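Local coordinates for type IV secretion system protein VirB11 (Brucella suis, PDB 2GZA) that hydrolyses ATP as a hexameric ATPase of the type IV secretion system, a virulence machinery that could help establish the replication niche in the host, at residues D202-T207 with N221-F226. Residues are numbered along the deposited sequence; the frame is centred on the assembly and turned at random.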
loop_
_atom_site.group_PDB
_atom_site.type_symbol
_atom_site.label_atom_id
_atom_site.label_comp_id
_atom_site.label_asym_id
_atom_site.label_seq_id
_atom_site.Cartn_x
_atom_site.Cartn_y
_atom_site.Cartn_z
ATOM N N ASP C 202 17.155 39.847 23.223
ATOM C CA ASP C 202 17.278 40.584 21.962
ATOM C C ASP C 202 16.893 39.760 20.732
ATOM O O ASP C 202 17.022 40.224 19.592
ATOM C CB ASP C 202 18.696 41.151 21.805
ATOM C CG ASP C 202 19.761 40.068 21.691
ATOM O OD1 ASP C 202 19.506 38.912 22.095
ATOM O OD2 ASP C 202 20.863 40.383 21.192
ATOM N N GLN C 203 16.430 38.536 20.969
ATOM C CA GLN C 203 16.018 37.648 19.891
ATOM C C GLN C 203 14.542 37.819 19.568
ATOM O O GLN C 203 13.730 38.088 20.451
ATOM C CB GLN C 203 16.326 36.197 20.243
ATOM C CG GLN C 203 17.812 35.855 20.211
ATOM C CD GLN C 203 18.095 34.375 20.416
ATOM O OE1 GLN C 203 17.189 33.546 20.428
ATOM N NE2 GLN C 203 19.362 34.041 20.580
ATOM N N ARG C 204 14.198 37.675 18.297
ATOM C CA ARG C 204 12.823 37.837 17.863
ATOM C C ARG C 204 12.040 36.537 18.071
ATOM O O ARG C 204 12.443 35.492 17.565
ATOM C CB ARG C 204 12.778 38.288 16.401
ATOM C CG ARG C 204 11.374 38.422 15.843
ATOM C CD ARG C 204 11.363 39.172 14.540
ATOM N NE ARG C 204 10.077 39.834 14.339
ATOM C CZ ARG C 204 9.234 39.555 13.355
ATOM N NH1 ARG C 204 9.535 38.635 12.450
ATOM N NH2 ARG C 204 8.098 40.215 13.264
ATOM N N LEU C 205 10.929 36.612 18.805
ATOM C CA LEU C 205 10.128 35.424 19.129
ATOM C C LEU C 205 8.708 35.512 18.598
ATOM O O LEU C 205 8.090 36.573 18.598
ATOM C CB LEU C 205 10.095 35.155 20.640
ATOM C CG LEU C 205 11.411 35.153 21.423
ATOM C CD1 LEU C 205 11.165 34.826 22.887
ATOM C CD2 LEU C 205 12.400 34.184 20.832
ATOM N N ILE C 206 8.201 34.379 18.140
ATOM C CA ILE C 206 6.822 34.273 17.705
ATOM C C ILE C 206 6.160 33.088 18.415
ATOM O O ILE C 206 6.637 31.963 18.319
ATOM C CB ILE C 206 6.726 34.158 16.162
ATOM C CG1 ILE C 206 7.402 35.376 15.498
ATOM C CG2 ILE C 206 5.269 34.009 15.729
ATOM C CD1 ILE C 206 7.283 35.460 13.986
ATOM N N THR C 207 5.085 33.361 19.153
ATOM C CA THR C 207 4.340 32.319 19.845
ATOM C C THR C 207 3.131 31.943 19.024
ATOM O O THR C 207 2.533 32.799 18.381
ATOM C CB THR C 207 3.876 32.742 21.262
ATOM O OG1 THR C 207 3.050 33.908 21.180
ATOM C CG2 THR C 207 5.064 33.018 22.153
ATOM N N ASN C 221 10.736 42.347 21.150
ATOM C CA ASN C 221 10.529 41.977 19.757
ATOM C C ASN C 221 9.821 40.624 19.660
ATOM O O ASN C 221 10.466 39.585 19.523
ATOM C CB ASN C 221 11.875 41.966 19.015
ATOM C CG ASN C 221 11.737 41.819 17.501
ATOM O OD1 ASN C 221 10.645 41.631 16.971
ATOM N ND2 ASN C 221 12.861 41.893 16.802
ATOM N N HIS C 222 8.494 40.641 19.744
ATOM C CA HIS C 222 7.715 39.408 19.645
ATOM C C HIS C 222 6.370 39.609 18.964
ATOM O O HIS C 222 5.877 40.737 18.861
ATOM C CB HIS C 222 7.542 38.730 21.018
ATOM C CG HIS C 222 6.591 39.433 21.936
ATOM N ND1 HIS C 222 7.000 40.371 22.855
ATOM C CD2 HIS C 222 5.247 39.337 22.074
ATOM C CE1 HIS C 222 5.953 40.821 23.521
ATOM N NE2 HIS C 222 4.877 40.211 23.063
ATOM N N VAL C 223 5.795 38.503 18.499
ATOM C CA VAL C 223 4.449 38.490 17.929
ATOM C C VAL C 223 3.697 37.288 18.493
ATOM O O VAL C 223 4.201 36.162 18.428
ATOM C CB VAL C 223 4.479 38.432 16.368
ATOM C CG1 VAL C 223 3.078 38.299 15.803
ATOM C CG2 VAL C 223 5.157 39.673 15.790
ATOM N N HIS C 224 2.518 37.526 19.063
ATOM C CA HIS C 224 1.649 36.433 19.504
ATOM C C HIS C 224 0.657 36.103 18.407
ATOM O O HIS C 224 -0.159 36.946 18.034
ATOM C CB HIS C 224 0.883 36.791 20.779
ATOM C CG HIS C 224 1.753 37.116 21.948
ATOM N ND1 HIS C 224 2.628 36.209 22.501
ATOM C CD2 HIS C 224 1.859 38.242 22.690
ATOM C CE1 HIS C 224 3.247 36.770 23.521
ATOM N NE2 HIS C 224 2.795 38.000 23.659
ATOM N N LEU C 225 0.735 34.883 17.889
ATOM C CA LEU C 225 -0.229 34.400 16.911
ATOM C C LEU C 225 -1.240 33.451 17.554
ATOM O O LEU C 225 -0.915 32.721 18.493
ATOM C CB LEU C 225 0.462 33.729 15.724
ATOM C CG LEU C 225 1.505 34.514 14.916
ATOM C CD1 LEU C 225 2.160 33.612 13.883
ATOM C CD2 LEU C 225 0.907 35.750 14.245
ATOM N N PHE C 226 -2.465 33.465 17.041
ATOM C CA PHE C 226 -3.565 32.708 17.631
ATOM C C PHE C 226 -4.403 31.959 16.599
ATOM O O PHE C 226 -4.662 32.478 15.508
ATOM C CB PHE C 226 -4.448 33.630 18.463
ATOM C CG PHE C 226 -3.750 34.205 19.646
ATOM C CD1 PHE C 226 -3.172 35.467 19.578
ATOM C CD2 PHE C 226 -3.645 33.475 20.824
ATOM C CE1 PHE C 226 -2.517 36.002 20.672
ATOM C CE2 PHE C 226 -2.987 34.003 21.920
ATOM C CZ PHE C 226 -2.423 35.269 21.846
HETATM O O HOH W 1 14.955 41.648 18.683
HETATM O O HOH W 2 13.004 40.705 21.911
#
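Thr-207 and His-224 are neighbours on one face of two parallel strands, their side chains side by side and pointing the same way. OG1 of Thr-207 lies between the backbone N and the carbonyl carbon (chi1 59°), 2.7 Å from ND1 of His-224, near the plane of the imidazole; either atom could donate this hydrogen bond. The backbones are zipped together by four bonds in parallel register: Leu-205 N gives to Asn-221 O, Val-223 N to Leu-205 O (3.0 Å), Thr-207 N to Val-223 O, and Leu-225 N to Thr-207 O (2.8 Å). On the sheet face carrying Ile-206 and Val-223, packing is apolar and close: CG2 of Ile-206 meets CD1 of Leu-225 at 3.6 Å, and Cys-248 of helix 241-248 touches both side chains. Ahead of the strands, side chains and then waters add to the link. The aliphatic part of Arg-204 lies over the amide of Asn-221, guanidinium and amide planes 47° apart, and its NE gives a bent hydrogen bond to OD1 (3.2 Å, 140° at the hydrogen), which sits in the guanidinium plane at its edge. Asn-44 grips the same OD1 and also takes a bond from Arg-204 NH2. The loose side begins beyond this pair: one water links O of Asp-202, whose exposed side chain points away from 221-226, to Asn-221 ND2, and a second joins Gln-203 O to Asn-221 N. With strand 255-258 on the other edge of 205-209, these strands form an all-parallel sheet that belongs to the P-loop ATPase fold of the GSP E family.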